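Local atomic coordinates of ubiquitin-conjugating enzyme E2-21 kDa (Pichia angusta, PDB entry 5NL8), a protein that catalyses the attachment of ubiquitin to other proteins as a peroxisomal E2 enzyme, and is probably needed for peroxisome biogenesis. Residues 11-16 / 132-137; 56-61 / 106-111. One frame throughout, in Å; residues are numbered along the deposited sequence.

Contact 1: residues 11-16 / 132-137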
loop_
_atom_site.group_PDB
_atom_site.type_symbol
_atom_site.label_atom_id
_atom_site.label_comp_id
_atom_site.label_asym_id
_atom_site.label_seq_id
_atom_site.Cartn_x
_atom_site.Cartn_y
_atom_site.Cartn_z
ATOM N N LEU A 11 1.228 11.276 16.531
ATOM C CA LEU A 11 2.410 10.747 17.192
ATOM C C LEU A 11 2.064 9.495 17.988
ATOM O O LEU A 11 2.762 8.485 17.896
ATOM C CB LEU A 11 3.039 11.799 18.106
ATOM C CG LEU A 11 4.228 11.306 18.936
ATOM C CD1 LEU A 11 5.381 10.884 18.039
ATOM C CD2 LEU A 11 4.677 12.371 19.924
ATOM N N LYS A 12 0.978 9.558 18.753
ATOM C CA LYS A 12 0.567 8.421 19.572
ATOM C C LYS A 12 0.316 7.189 18.707
ATOM O O LYS A 12 0.764 6.090 19.033
ATOM C CB LYS A 12 -0.685 8.759 20.381
ATOM C CG LYS A 12 -0.991 7.759 21.484
ATOM C CD LYS A 12 -2.006 8.312 22.470
ATOM C CE LYS A 12 -1.554 9.650 23.028
ATOM N NZ LYS A 12 -0.693 9.482 24.228
ATOM N N GLU A 13 -0.386 7.378 17.596
ATOM C CA GLU A 13 -0.663 6.272 16.682
ATOM C C GLU A 13 0.622 5.693 16.088
ATOM O O GLU A 13 0.787 4.465 16.000
ATOM C CB GLU A 13 -1.594 6.729 15.560
ATOM C CG GLU A 13 -2.961 7.188 16.032
ATOM C CD GLU A 13 -3.831 7.680 14.890
ATOM O OE1 GLU A 13 -3.507 7.382 13.721
ATOM O OE2 GLU A 13 -4.838 8.366 15.159
ATOM N N TYR A 14 1.525 6.585 15.687
ATOM C CA TYR A 14 2.813 6.184 15.128
ATOM C C TYR A 14 3.596 5.324 16.115
ATOM O O TYR A 14 4.103 4.257 15.758
ATOM C CB TYR A 14 3.631 7.419 14.732
ATOM C CG TYR A 14 5.038 7.128 14.243
ATOM C CD1 TYR A 14 5.299 6.061 13.391
ATOM C CD2 TYR A 14 6.103 7.937 14.620
ATOM C CE1 TYR A 14 6.584 5.801 12.941
ATOM C CE2 TYR A 14 7.391 7.686 14.172
ATOM C CZ TYR A 14 7.626 6.617 13.333
ATOM O OH TYR A 14 8.905 6.363 12.890
ATOM N N ARG A 15 3.685 5.790 17.357
ATOM C CA ARG A 15 4.379 5.049 18.401
ATOM C C ARG A 15 3.698 3.711 18.670
ATOM O O ARG A 15 4.365 2.701 18.915
ATOM C CB ARG A 15 4.455 5.872 19.686
ATOM C CG ARG A 15 5.242 7.171 19.557
ATOM C CD ARG A 15 5.537 7.783 20.918
ATOM N NE ARG A 15 6.421 6.932 21.713
ATOM C CZ ARG A 15 6.006 6.082 22.649
ATOM N NH1 ARG A 15 4.712 5.970 22.927
ATOM N NH2 ARG A 15 6.888 5.351 23.316
ATOM N N ALA A 16 2.369 3.706 18.617
ATOM C CA ALA A 16 1.609 2.476 18.800
ATOM C C ALA A 16 2.001 1.440 17.750
ATOM O O ALA A 16 2.174 0.264 18.069
ATOM C CB ALA A 16 0.116 2.754 18.744
ATOM N N ALA A 132 -13.033 6.826 14.699
ATOM C CA ALA A 132 -12.507 5.757 15.541
ATOM C C ALA A 132 -11.326 5.057 14.875
ATOM O O ALA A 132 -10.602 4.294 15.516
ATOM C CB ALA A 132 -13.603 4.752 15.864
ATOM N N TRP A 133 -11.135 5.320 13.586
ATOM C CA TRP A 133 -10.069 4.685 12.820
ATOM C C TRP A 133 -8.703 5.317 13.087
ATOM O O TRP A 133 -8.605 6.478 13.486
ATOM C CB TRP A 133 -10.381 4.744 11.323
ATOM C CG TRP A 133 -11.385 3.726 10.862
ATOM C CD1 TRP A 133 -12.635 3.520 11.365
ATOM C CD2 TRP A 133 -11.223 2.788 9.791
ATOM N NE1 TRP A 133 -13.260 2.504 10.681
ATOM C CE2 TRP A 133 -12.415 2.039 9.709
ATOM C CE3 TRP A 133 -10.187 2.505 8.897
ATOM C CZ2 TRP A 133 -12.598 1.027 8.769
ATOM C CZ3 TRP A 133 -10.370 1.499 7.963
ATOM C CH2 TRP A 133 -11.566 0.773 7.907
ATOM N N THR A 134 -7.654 4.535 12.856
ATOM C CA THR A 134 -6.282 4.987 13.037
ATOM C C THR A 134 -5.492 4.807 11.747
ATOM O O THR A 134 -6.034 4.350 10.740
ATOM C CB THR A 134 -5.579 4.216 14.164
ATOM O OG1 THR A 134 -4.216 4.646 14.264
ATOM C CG2 THR A 134 -5.599 2.729 13.869
ATOM N N LEU A 135 -4.211 5.165 11.782
ATOM C CA LEU A 135 -3.319 4.928 10.651
ATOM C C LEU A 135 -3.185 3.433 10.386
ATOM O O LEU A 135 -3.218 2.978 9.232
ATOM C CB LEU A 135 -1.940 5.535 10.911
ATOM C CG LEU A 135 -1.838 7.060 10.954
ATOM C CD1 LEU A 135 -0.425 7.493 11.323
ATOM C CD2 LEU A 135 -2.251 7.655 9.622
ATOM N N GLN A 136 -3.034 2.680 11.472
ATOM C CA GLN A 136 -2.888 1.232 11.397
ATOM C C GLN A 136 -4.078 0.597 10.684
ATOM O O GLN A 136 -3.906 -0.257 9.811
ATOM C CB GLN A 136 -2.729 0.636 12.798
ATOM C CG GLN A 136 -2.509 -0.868 12.799
ATOM C CD GLN A 136 -2.416 -1.442 14.195
ATOM O OE1 GLN A 136 -2.206 -0.714 15.162
ATOM N NE2 GLN A 136 -2.580 -2.756 14.308
ATOM N N SER A 137 -5.281 1.030 11.044
ATOM C CA SER A 137 -6.487 0.461 10.458
ATOM C C SER A 137 -6.577 0.797 8.971
ATOM O O SER A 137 -7.089 0.007 8.183
ATOM C CB SER A 137 -7.736 0.949 11.201
ATOM O OG SER A 137 -7.731 2.354 11.366
#

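Contact 2: residues 56-61 / 106-111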
loop_
_atom_site.group_PDB
_atom_site.type_symbol
_atom_site.label_atom_id
_atom_site.label_comp_id
_atom_site.label_asym_id
_atom_site.label_seq_id
_atom_site.Cartn_x
_atom_site.Cartn_y
_atom_site.Cartn_z
ATOM N N SER A 56 -3.362 -14.528 -2.002
ATOM C CA SER A 56 -3.704 -13.607 -3.077
ATOM C C SER A 56 -2.571 -13.631 -4.099
ATOM O O SER A 56 -1.469 -14.080 -3.789
ATOM C CB SER A 56 -3.932 -12.192 -2.537
ATOM O OG SER A 56 -2.714 -11.601 -2.115
ATOM N N PRO A 57 -2.832 -13.167 -5.329
ATOM C CA PRO A 57 -1.725 -13.120 -6.292
ATOM C C PRO A 57 -0.623 -12.140 -5.884
ATOM O O PRO A 57 0.461 -12.168 -6.464
ATOM C CB PRO A 57 -2.407 -12.671 -7.591
ATOM C CG PRO A 57 -3.708 -12.068 -7.166
ATOM C CD PRO A 57 -4.122 -12.829 -5.952
ATOM N N PHE A 58 -0.893 -11.302 -4.889
ATOM C CA PHE A 58 0.081 -10.318 -4.428
ATOM C C PHE A 58 0.982 -10.861 -3.319
ATOM O O PHE A 58 1.855 -10.146 -2.831
ATOM C CB PHE A 58 -0.631 -9.056 -3.926
ATOM C CG PHE A 58 -1.485 -8.379 -4.962
ATOM C CD1 PHE A 58 -0.944 -7.431 -5.817
ATOM C CD2 PHE A 58 -2.831 -8.682 -5.074
ATOM C CE1 PHE A 58 -1.730 -6.805 -6.770
ATOM C CE2 PHE A 58 -3.622 -8.059 -6.026
ATOM C CZ PHE A 58 -3.069 -7.121 -6.874
ATOM N N GLU A 59 0.771 -12.116 -2.922
ATOM C CA GLU A 59 1.443 -12.669 -1.741
ATOM C C GLU A 59 2.966 -12.700 -1.874
ATOM O O GLU A 59 3.499 -12.849 -2.974
ATOM C CB GLU A 59 0.929 -14.086 -1.441
ATOM C CG GLU A 59 1.395 -15.152 -2.420
ATOM C CD GLU A 59 0.935 -16.550 -2.031
ATOM O OE1 GLU A 59 1.352 -17.521 -2.701
ATOM O OE2 GLU A 59 0.160 -16.681 -1.059
ATOM N N ASP A 60 3.647 -12.548 -0.738
ATOM C CA ASP A 60 5.109 -12.610 -0.660
ATOM C C ASP A 60 5.811 -11.598 -1.566
ATOM O O ASP A 60 6.745 -11.940 -2.291
ATOM C CB ASP A 60 5.599 -14.022 -0.988
ATOM C CG ASP A 60 5.280 -15.018 0.110
ATOM O OD1 ASP A 60 5.312 -14.627 1.297
ATOM O OD2 ASP A 60 4.999 -16.192 -0.214
ATOM N N ALA A 61 5.354 -10.352 -1.515
ATOM C CA ALA A 61 6.017 -9.256 -2.208
ATOM C C ALA A 61 5.687 -7.964 -1.484
ATOM O O ALA A 61 4.623 -7.850 -0.876
ATOM C CB ALA A 61 5.588 -9.191 -3.666
ATOM N N TYR A 106 7.727 -1.872 -7.831
ATOM C CA TYR A 106 7.371 -0.476 -8.071
ATOM C C TYR A 106 6.343 -0.282 -9.184
ATOM O O TYR A 106 6.305 0.769 -9.823
ATOM C CB TYR A 106 8.626 0.340 -8.381
ATOM C CG TYR A 106 9.511 0.537 -7.178
ATOM C CD1 TYR A 106 9.145 1.410 -6.164
ATOM C CD2 TYR A 106 10.709 -0.155 -7.048
ATOM C CE1 TYR A 106 9.945 1.595 -5.059
ATOM C CE2 TYR A 106 11.517 0.024 -5.943
ATOM C CZ TYR A 106 11.130 0.902 -4.953
ATOM O OH TYR A 106 11.923 1.092 -3.847
ATOM N N LYS A 107 5.520 -1.301 -9.412
ATOM C CA LYS A 107 4.338 -1.182 -10.259
ATOM C C LYS A 107 3.179 -1.870 -9.541
ATOM O O LYS A 107 3.354 -2.953 -8.990
ATOM C CB LYS A 107 4.570 -1.810 -11.637
ATOM C CG LYS A 107 5.607 -1.110 -12.510
ATOM C CD LYS A 107 5.067 0.179 -13.122
ATOM C CE LYS A 107 6.032 0.733 -14.164
ATOM N NZ LYS A 107 5.582 2.043 -14.722
ATOM N N MET A 108 2.004 -1.243 -9.526
ATOM C CA MET A 108 0.845 -1.843 -8.863
ATOM C C MET A 108 -0.343 -1.985 -9.812
ATOM O O MET A 108 -1.106 -1.039 -10.013
ATOM C CB MET A 108 0.444 -1.023 -7.628
ATOM C CG MET A 108 -0.904 -1.414 -7.003
ATOM S SD MET A 108 -1.143 -3.188 -6.750
ATOM C CE MET A 108 -0.030 -3.469 -5.382
ATOM N N PRO A 109 -0.496 -3.176 -10.411
ATOM C CA PRO A 109 -1.654 -3.489 -11.254
ATOM C C PRO A 109 -2.828 -3.994 -10.420
ATOM O O PRO A 109 -2.796 -5.104 -9.882
ATOM C CB PRO A 109 -1.120 -4.577 -12.185
ATOM C CG PRO A 109 -0.082 -5.268 -11.382
ATOM C CD PRO A 109 0.509 -4.254 -10.433
ATOM N N HIS A 110 -3.863 -3.172 -10.319
ATOM C CA HIS A 110 -4.992 -3.472 -9.454
ATOM C C HIS A 110 -6.205 -2.681 -9.918
ATOM O O HIS A 110 -6.075 -1.524 -10.316
ATOM C CB HIS A 110 -4.648 -3.141 -7.996
ATOM C CG HIS A 110 -5.694 -3.557 -7.011
ATOM N ND1 HIS A 110 -6.863 -2.847 -6.819
ATOM C CD2 HIS A 110 -5.745 -4.601 -6.149
ATOM C CE1 HIS A 110 -7.587 -3.442 -5.888
ATOM N NE2 HIS A 110 -6.932 -4.506 -5.464
ATOM N N PRO A 111 -7.386 -3.312 -9.889
ATOM C CA PRO A 111 -8.648 -2.692 -10.306
ATOM C C PRO A 111 -8.917 -1.314 -9.691
ATOM O O PRO A 111 -9.500 -0.466 -10.369
ATOM C CB PRO A 111 -9.691 -3.705 -9.839
ATOM C CG PRO A 111 -8.991 -5.018 -9.973
ATOM C CD PRO A 111 -7.554 -4.748 -9.594
#

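Contact 1: residues 11-16 / 132-137
Glu-13 reaches out of helix 6-21 to the N-terminus of helix 135-147, where its carboxylate meets Thr-134 and Leu-135. CG stands anti to its own carbonyl carbon (chi1 -62°) and the chain runs extended beyond it, which carries OE1 over to the start of the second helix. Glu-13 and Thr-134 point past one another in opposing senses, with Thr-134 OG1 alongside the glutamate chain, 3.3 Å from Glu-13 CG, and weakly hydrogen-bonded to Glu-13 OE1 (2.9 Å). A better-formed bond runs from the backbone N of Leu-135 to Glu-13 OE1, at 3.0 Å; the N-H approaches from above the carboxylate plane, 44° out of it. The Leu-135 side chain lies against the same oxygen, its CG 3.2 Å from Glu-13 OE1. Tyr-73 OH also bonds to OE1, while Arg-9 forms a salt bridge with OE2, so both oxygens of this buried carboxylate are engaged. The negative group at the amino end of the helix would be expected to suit the helix dipole, though Arg-9 probably offsets part of its charge. Thr-134 is the N-cap, and its backbone N donates to Ser-137 OG at 2.6 Å, the N3-to-N-cap half of a capping box. The arrangement is an acidic side chain from another helix supplementing a helix N-terminus, and it joins the N-terminal helix of the ubiquitin-conjugating (UBC) fold to its central helix.

Contact 2: residues 56-61 / 106-111
The His-Pro-Asn (HPN) signature of ubiquitin-conjugating enzymes starts at His-110, and here Phe-58 packs against this histidine and the two residues before it; the side chain of His-110 is about 8 Å from that of Cys-121, the predicted thioester cysteine. Phe-58 points the far end of its ring at three successive residues. Its CZ lies 3.7 Å from CD2 of His-110, approaching at the edge of the imidazole, and the two rings meet obliquely with their planes at 40°. Between its neighbours, Pro-109 offers a backbone oxygen that sits in the plane of the phenyl ring at its edge, 3.6 Å from Phe-58 CZ. Met-108 completes the set with a Met-aromatic contact: SD is 3.7 Å from Phe-58 CE1, again in an oblique approach. The methionine chain leaves with CG anti to its backbone N (chi1 170°) and then bends twice, which brings CE to 4.0 Å from Phe-58 CE1. Pro-111 CD lies over one face of the His-110 ring, 3.3 Å above the plane and toward its rim. The rotation of that ring is further fixed by hydrogen bonds of ND1 with the backbone N of Asn-112 and of NE2 with the carbonyl of Leu-145. Phe-58 itself belongs to a type I turn ahead of strand 62-68. Val-175 of helix 168-181 also touches it, Leu-145 ties the histidine to helix 135-147, and Pro-111 packs on helix 157-164.

The two contacts lie on opposite sides of the chain's centre, 25 Å apart between their centres and about 14 Å at the nearest atoms. Along the sequence the order is 11-16, 56-61, 106-111 and 132-137, which nests contact 2 within the loop closed by contact 1. Both fall within the single UBC domain, and helix 135-147 links them: contact 1 sits at its N-terminus, whereas Leu-145 near its far end bonds to the histidine of contact 2. One thus fastens the N-terminal helix at a distance from the annotated active site, and the other packs the segment entering the neighbourhood of the predicted catalytic cysteine.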